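PDB 1HJQ: beta-1,4-galactanase from Humicola insolens, which hydrolyses the beta-1,4-galactosidic linkages of type I arabinogalactans, as a family 53 glycoside hydrolase of clan GH-A. Local coordinates for residues 10-15 with 63-68; 31-36 with 70-75. All coordinates share one frame; numbering follows the deposited sequence.

Contact 1. Residues 10-15 with 63-68; sequences SSVMVE and IQLARR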
ATOM      1  N   SER A  10       2.595   5.376   7.733  1.00 15.06           N
ATOM      2  CA  SER A  10       1.763   6.575   7.788  1.00 14.89           C
ATOM      3  C   SER A  10       1.382   7.089   9.178  1.00 14.35           C
ATOM      4  O   SER A  10       1.336   8.292   9.405  1.00 14.01           O
ATOM      5  CB  SER A  10       0.495   6.354   6.949  1.00 15.11           C
ATOM      6  OG  SER A  10       0.824   5.984   5.614  1.00 13.56           O
ATOM      7  N   SER A  11       1.122   6.184  10.109  1.00 14.38           N
ATOM      8  CA  SER A  11       0.718   6.577  11.451  1.00 14.54           C
ATOM      9  C   SER A  11       1.821   7.150  12.339  1.00 15.95           C
ATOM     10  O   SER A  11       1.538   7.682  13.417  1.00 16.48           O
ATOM     11  CB  SER A  11       0.121   5.377  12.163  1.00 13.85           C
ATOM     12  OG  SER A  11       1.131   4.413  12.389  1.00 12.62           O
ATOM     13  N   VAL A  12       3.067   7.061  11.892  1.00 16.41           N
ATOM     14  CA  VAL A  12       4.185   7.515  12.709  1.00 17.23           C
ATOM     15  C   VAL A  12       4.034   8.836  13.479  1.00 18.18           C
ATOM     16  O   VAL A  12       4.298   8.868  14.682  1.00 18.93           O
ATOM     17  CB  VAL A  12       5.483   7.558  11.886  1.00 16.90           C
ATOM     18  CG1 VAL A  12       5.349   8.562  10.771  1.00 17.18           C
ATOM     19  CG2 VAL A  12       6.660   7.887  12.789  1.00 16.17           C
ATOM     20  N   MET A  13       3.618   9.916  12.824  1.00 18.73           N
ATOM     21  CA  MET A  13       3.490  11.191  13.537  1.00 18.85           C
ATOM     22  C   MET A  13       2.311  11.235  14.495  1.00 18.65           C
ATOM     23  O   MET A  13       2.379  11.878  15.537  1.00 18.15           O
ATOM     24  CB  MET A  13       3.408  12.368  12.558  1.00 18.84           C
ATOM     25  CG  MET A  13       4.730  12.676  11.882  1.00 20.42           C
ATOM     26  SD  MET A  13       4.812  14.356  11.240  1.00 24.02           S
ATOM     27  CE  MET A  13       3.673  14.250   9.849  1.00 23.97           C
ATOM     28  N   VAL A  14       1.227  10.557  14.139  1.00 18.80           N
ATOM     29  CA  VAL A  14       0.055  10.520  14.996  1.00 18.10           C
ATOM     30  C   VAL A  14       0.484   9.829  16.280  1.00 18.65           C
ATOM     31  O   VAL A  14       0.075  10.218  17.376  1.00 19.06           O
ATOM     32  CB  VAL A  14      -1.107   9.736  14.332  1.00 17.74           C
ATOM     33  CG1 VAL A  14      -2.236   9.543  15.307  1.00 14.26           C
ATOM     34  CG2 VAL A  14      -1.601  10.487  13.106  1.00 16.55           C
ATOM     35  N   GLU A  15       1.327   8.812  16.146  1.00 18.99           N
ATOM     36  CA  GLU A  15       1.811   8.092  17.316  1.00 19.99           C
ATOM     37  C   GLU A  15       2.773   8.942  18.133  1.00 20.28           C
ATOM     38  O   GLU A  15       2.706   8.951  19.365  1.00 20.61           O
ATOM     39  CB  GLU A  15       2.488   6.784  16.906  1.00 20.21           C
ATOM     40  CG  GLU A  15       1.505   5.724  16.453  1.00 20.97           C
ATOM     41  CD  GLU A  15       0.567   5.300  17.564  1.00 22.46           C
ATOM     42  OE1 GLU A  15      -0.114   6.175  18.140  1.00 23.21           O
ATOM     43  OE2 GLU A  15       0.508   4.089  17.864  1.00 23.60           O
ATOM     44  N   ILE A  63       4.181  15.415   3.409  1.00 20.51           N
ATOM     45  CA  ILE A  63       5.423  16.046   2.995  1.00 21.15           C
ATOM     46  C   ILE A  63       6.434  16.024   4.131  1.00 22.04           C
ATOM     47  O   ILE A  63       7.628  15.853   3.901  1.00 21.48           O
ATOM     48  CB  ILE A  63       5.192  17.486   2.533  1.00 21.00           C
ATOM     49  CG1 ILE A  63       4.535  17.454   1.155  1.00 21.56           C
ATOM     50  CG2 ILE A  63       6.509  18.257   2.514  1.00 20.30           C
ATOM     51  CD1 ILE A  63       4.438  18.791   0.490  1.00 24.73           C
ATOM     52  N   GLN A  64       5.958  16.191   5.362  1.00 23.61           N
ATOM     53  CA  GLN A  64       6.853  16.160   6.515  1.00 24.17           C
ATOM     54  C   GLN A  64       7.425  14.747   6.620  1.00 23.80           C
ATOM     55  O   GLN A  64       8.612  14.567   6.902  1.00 24.13           O
ATOM     56  CB  GLN A  64       6.096  16.516   7.797  1.00 25.51           C
ATOM     57  CG  GLN A  64       6.892  17.409   8.745  1.00 28.11           C
ATOM     58  CD  GLN A  64       6.108  17.790   9.989  1.00 30.87           C
ATOM     59  OE1 GLN A  64       4.980  18.292   9.900  1.00 32.28           O
ATOM     60  NE2 GLN A  64       6.700  17.556  11.161  1.00 30.49           N
ATOM     61  N   LEU A  65       6.580  13.750   6.370  1.00 22.79           N
ATOM     62  CA  LEU A  65       7.003  12.355   6.421  1.00 22.69           C
ATOM     63  C   LEU A  65       8.019  12.030   5.341  1.00 22.37           C
ATOM     64  O   LEU A  65       9.067  11.443   5.611  1.00 21.16           O
ATOM     65  CB  LEU A  65       5.805  11.423   6.263  1.00 22.67           C
ATOM     66  CG  LEU A  65       4.987  11.181   7.526  1.00 22.91           C
ATOM     67  CD1 LEU A  65       3.915  10.129   7.269  1.00 22.61           C
ATOM     68  CD2 LEU A  65       5.925  10.720   8.615  1.00 23.21           C
ATOM     69  N   ALA A  66       7.696  12.406   4.112  1.00 22.77           N
ATOM     70  CA  ALA A  66       8.581  12.156   2.983  1.00 23.60           C
ATOM     71  C   ALA A  66       9.970  12.712   3.268  1.00 23.80           C
ATOM     72  O   ALA A  66      10.966  11.991   3.212  1.00 24.61           O
ATOM     73  CB  ALA A  66       8.007  12.792   1.728  1.00 22.56           C
ATOM     74  N   ARG A  67      10.029  13.997   3.587  1.00 23.89           N
ATOM     75  CA  ARG A  67      11.291  14.645   3.869  1.00 23.72           C
ATOM     76  C   ARG A  67      12.065  13.816   4.890  1.00 22.91           C
ATOM     77  O   ARG A  67      13.255  13.557   4.716  1.00 23.38           O
ATOM     78  CB  ARG A  67      11.032  16.060   4.377  1.00 25.02           C
ATOM     79  CG  ARG A  67      12.235  16.972   4.350  1.00 27.27           C
ATOM     80  CD  ARG A  67      11.814  18.393   4.661  1.00 29.99           C
ATOM     81  NE  ARG A  67      11.081  19.008   3.555  1.00 31.72           N
ATOM     82  CZ  ARG A  67      10.143  19.939   3.712  1.00 33.20           C
ATOM     83  NH1 ARG A  67       9.820  20.355   4.931  1.00 34.54           N
ATOM     84  NH2 ARG A  67       9.534  20.463   2.656  1.00 33.19           N
ATOM     85  N   ARG A  68      11.389  13.377   5.943  1.00 21.89           N
ATOM     86  CA  ARG A  68      12.041  12.562   6.964  1.00 20.99           C
ATOM     87  C   ARG A  68      12.498  11.224   6.390  1.00 20.95           C
ATOM     88  O   ARG A  68      13.624  10.798   6.612  1.00 20.88           O
ATOM     89  CB  ARG A  68      11.093  12.315   8.145  1.00 20.47           C
ATOM     90  CG  ARG A  68      10.964  13.498   9.098  1.00 19.49           C
ATOM     91  CD  ARG A  68       9.941  13.239  10.200  1.00 18.87           C
ATOM     92  NE  ARG A  68      10.244  12.030  10.963  1.00 18.67           N
ATOM     93  CZ  ARG A  68       9.560  11.631  12.030  1.00 17.54           C
ATOM     94  NH1 ARG A  68       8.530  12.350  12.461  1.00 15.97           N
ATOM     95  NH2 ARG A  68       9.906  10.513  12.664  1.00 16.76           N
TER

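Contact 2. Residues 31-36 with 70-75; sequences PLEYIL and KAAGLG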
ATOM      1  N   PRO A  31      14.281   8.250  15.844  1.00 17.06           N
ATOM      2  CA  PRO A  31      13.103   8.460  14.992  1.00 16.09           C
ATOM      3  C   PRO A  31      12.875   7.186  14.178  1.00 16.57           C
ATOM      4  O   PRO A  31      13.833   6.590  13.670  1.00 16.89           O
ATOM      5  CB  PRO A  31      13.510   9.641  14.123  1.00 16.40           C
ATOM      6  CG  PRO A  31      14.498  10.393  14.991  1.00 17.18           C
ATOM      7  CD  PRO A  31      15.312   9.273  15.589  1.00 17.45           C
ATOM      8  N   LEU A  32      11.617   6.774  14.052  1.00 15.51           N
ATOM      9  CA  LEU A  32      11.265   5.546  13.340  1.00 14.46           C
ATOM     10  C   LEU A  32      11.961   5.317  11.994  1.00 14.74           C
ATOM     11  O   LEU A  32      12.461   4.219  11.731  1.00 14.09           O
ATOM     12  CB  LEU A  32       9.747   5.479  13.154  1.00 13.55           C
ATOM     13  CG  LEU A  32       9.142   4.167  12.651  1.00 13.33           C
ATOM     14  CD1 LEU A  32       9.561   3.025  13.550  1.00 12.65           C
ATOM     15  CD2 LEU A  32       7.622   4.286  12.622  1.00 13.32           C
ATOM     16  N   GLU A  33      12.007   6.340  11.143  1.00 14.89           N
ATOM     17  CA  GLU A  33      12.635   6.172   9.837  1.00 15.84           C
ATOM     18  C   GLU A  33      14.034   5.558   9.940  1.00 16.79           C
ATOM     19  O   GLU A  33      14.454   4.821   9.047  1.00 18.05           O
ATOM     20  CB  GLU A  33      12.691   7.504   9.060  1.00 16.25           C
ATOM     21  CG  GLU A  33      13.516   8.621   9.697  1.00 17.76           C
ATOM     22  CD  GLU A  33      12.690   9.524  10.596  1.00 19.32           C
ATOM     23  OE1 GLU A  33      11.897   8.997  11.410  1.00 20.66           O
ATOM     24  OE2 GLU A  33      12.839  10.763  10.497  1.00 19.34           O
ATOM     25  N   TYR A  34      14.754   5.841  11.024  1.00 16.94           N
ATOM     26  CA  TYR A  34      16.095   5.290  11.187  1.00 16.33           C
ATOM     27  C   TYR A  34      16.079   3.862  11.705  1.00 15.50           C
ATOM     28  O   TYR A  34      16.923   3.051  11.320  1.00 14.69           O
ATOM     29  CB  TYR A  34      16.939   6.200  12.077  1.00 17.21           C
ATOM     30  CG  TYR A  34      17.196   7.521  11.405  1.00 17.88           C
ATOM     31  CD1 TYR A  34      16.484   8.666  11.770  1.00 18.09           C
ATOM     32  CD2 TYR A  34      18.093   7.611  10.338  1.00 17.97           C
ATOM     33  CE1 TYR A  34      16.658   9.869  11.085  1.00 18.03           C
ATOM     34  CE2 TYR A  34      18.272   8.805   9.647  1.00 18.06           C
ATOM     35  CZ  TYR A  34      17.552   9.929  10.025  1.00 18.76           C
ATOM     36  OH  TYR A  34      17.733  11.111   9.344  1.00 20.73           O
ATOM     37  N   ILE A  35      15.117   3.543  12.561  1.00 15.15           N
ATOM     38  CA  ILE A  35      14.999   2.175  13.052  1.00 15.81           C
ATOM     39  C   ILE A  35      14.633   1.296  11.859  1.00 15.80           C
ATOM     40  O   ILE A  35      15.072   0.150  11.767  1.00 16.33           O
ATOM     41  CB  ILE A  35      13.898   2.037  14.110  1.00 15.97           C
ATOM     42  CG1 ILE A  35      14.300   2.799  15.374  1.00 15.92           C
ATOM     43  CG2 ILE A  35      13.655   0.565  14.418  1.00 15.61           C
ATOM     44  CD1 ILE A  35      13.213   2.869  16.409  1.00 15.90           C
ATOM     45  N   LEU A  36      13.834   1.847  10.942  1.00 15.72           N
ATOM     46  CA  LEU A  36      13.428   1.113   9.743  1.00 15.33           C
ATOM     47  C   LEU A  36      14.602   0.867   8.803  1.00 15.29           C
ATOM     48  O   LEU A  36      14.817  -0.260   8.360  1.00 14.77           O
ATOM     49  CB  LEU A  36      12.346   1.872   8.977  1.00 15.23           C
ATOM     50  CG  LEU A  36      11.022   2.136   9.688  1.00 16.01           C
ATOM     51  CD1 LEU A  36      10.076   2.800   8.694  1.00 16.70           C
ATOM     52  CD2 LEU A  36      10.429   0.832  10.220  1.00 14.35           C
ATOM     53  N   LYS A  70      13.263  10.467   3.419  1.00 22.12           N
ATOM     54  CA  LYS A  70      14.380  10.716   2.525  1.00 22.93           C
ATOM     55  C   LYS A  70      15.688  10.898   3.315  1.00 22.70           C
ATOM     56  O   LYS A  70      16.736  10.375   2.929  1.00 22.29           O
ATOM     57  CB  LYS A  70      14.084  11.969   1.694  1.00 24.95           C
ATOM     58  CG  LYS A  70      15.178  12.386   0.720  1.00 27.61           C
ATOM     59  CD  LYS A  70      14.885  13.775   0.154  1.00 30.15           C
ATOM     60  CE  LYS A  70      15.949  14.229  -0.841  1.00 31.36           C
ATOM     61  NZ  LYS A  70      15.684  15.620  -1.323  1.00 32.76           N
ATOM     62  N   ALA A  71      15.633  11.632   4.422  1.00 21.25           N
ATOM     63  CA  ALA A  71      16.833  11.853   5.218  1.00 20.79           C
ATOM     64  C   ALA A  71      17.430  10.523   5.678  1.00 20.43           C
ATOM     65  O   ALA A  71      18.640  10.402   5.834  1.00 21.08           O
ATOM     66  CB  ALA A  71      16.518  12.733   6.421  1.00 20.05           C
ATOM     67  N   ALA A  72      16.579   9.527   5.893  1.00 19.34           N
ATOM     68  CA  ALA A  72      17.047   8.218   6.325  1.00 18.13           C
ATOM     69  C   ALA A  72      17.353   7.330   5.122  1.00 17.59           C
ATOM     70  O   ALA A  72      17.522   6.126   5.268  1.00 18.77           O
ATOM     71  CB  ALA A  72      16.006   7.555   7.220  1.00 17.20           C
ATOM     72  N   GLY A  73      17.406   7.930   3.937  1.00 16.84           N
ATOM     73  CA  GLY A  73      17.710   7.186   2.727  1.00 16.30           C
ATOM     74  C   GLY A  73      16.646   6.213   2.251  1.00 17.81           C
ATOM     75  O   GLY A  73      16.931   5.299   1.469  1.00 17.69           O
ATOM     76  N   LEU A  74      15.412   6.398   2.707  1.00 17.69           N
ATOM     77  CA  LEU A  74      14.332   5.510   2.303  1.00 17.30           C
ATOM     78  C   LEU A  74      13.567   6.038   1.089  1.00 18.25           C
ATOM     79  O   LEU A  74      13.321   7.238   0.965  1.00 17.56           O
ATOM     80  CB  LEU A  74      13.370   5.309   3.472  1.00 16.12           C
ATOM     81  CG  LEU A  74      14.066   4.882   4.763  1.00 15.71           C
ATOM     82  CD1 LEU A  74      13.076   4.860   5.906  1.00 14.61           C
ATOM     83  CD2 LEU A  74      14.697   3.519   4.568  1.00 15.30           C
ATOM     84  N   GLY A  75      13.198   5.128   0.192  1.00 19.06           N
ATOM     85  CA  GLY A  75      12.445   5.516  -0.984  1.00 18.70           C
ATOM     86  C   GLY A  75      11.017   5.849  -0.591  1.00 19.33           C
ATOM     87  O   GLY A  75      10.574   5.549   0.529  1.00 19.75           O
TER

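Contact 1. Residues 10-15 with 63-68
The backbone oxygen of S10 meets the methyl CD1 of L65 where the loop after strand 4-8 of this (beta/alpha)8 barrel runs into helix 12-17 and lies against helix 59-71. That contact, 3.8 Å from S10 O to L65 CD1, is not polar; the oxygen instead accepts a hydrogen bond from Y61 OH, one turn earlier on the same helix. The side chain of S10 turns from the interface, its OG hydrogen-bonded to D8, and lies about 9 Å from that of E245, the probable nucleophile. V12 faces helix 59-71 with both methyls. Its CG1 reaches the isobutyl group of L65, 4.1 Å from CD1, while CG2, anti to the backbone N, stands 4.2 Å from R68 NH2. M13 does most of the filling. Its CG rests 4.0 Å from L65 CD2 and also approaches R68 NH1 obliquely; the guanidinium borders aliphatic carbon here, while its salt bridges go to E33 and E16. Beyond CG the thioether folds at chi3 (-71°), which brings CE up against the helix at Q64 CB and L65 CG, 3.9 and 4.1 Å away. Q64, on the more exposed flank, crosses the sulfur with its extended side chain; the amide lies with one face over the sulfur, M13 SD being 3.7 Å from Q64 NE2.

Contact 2. Residues 31-36 with 70-75
A Schellman motif ends helix 59-71, and the turn it makes presents A72 and L74 to E33, Y34 and L36 of helix 32-38. G73, with positive phi (69°), is its C-prime residue, and the motif includes the hydrogen bond from G73 N to K70 O, 2.7 Å. A72 sits at the centre. Its CB lies over one face of the Y34 ring in a CH-pi contact, 3.9 Å from the ring centroid and 27° off the normal, displaced toward the CE2 rim. The ring's far end continues to the preceding residue, Y34 OH touching A71 CB at 3.6 Å. The same A72 methyl also packs on the aliphatic part of E33, 3.7 Å from CG. The E33 chain then bends at chi2 (-92°) and delivers its carboxylate to R68 rather than to this turn. L74 works deeper: CD1 touches the backbone oxygen E33 O at 3.4 Å and comes within 4.3 Å of L36 CB. Both leucines also touch V44 of strand 43-48, which places them between helix and sheet. Strand 75-80 begins directly after L74, making this the alpha-to-beta turn of a (beta/alpha)8 barrel, packed against the preceding barrel helix.

Helix 59-71 supplies one side of both contacts: contact 1 uses its middle, contact 2 its C-terminal end and the turn beyond. Their centres are 10 Å apart. Contact 1 is the more buried and lies toward the catalytic end of the barrel, where a methionine, a valine and a leucine interlock beside a guanidinium. Contact 2 is only partly buried, away from the annotated sites, and relies on one alanine methyl over a tyrosine face and another at its hydroxyl, with leucine packing beneath. Neither has a hydrogen bond between its own segments; a polar tie runs between the contacts, a 2.8 Å salt bridge from R68 NH2 to E33 OE1. Packing of V12 CG2 on L32 CD2 joins helices 12-17 and 32-38 as well.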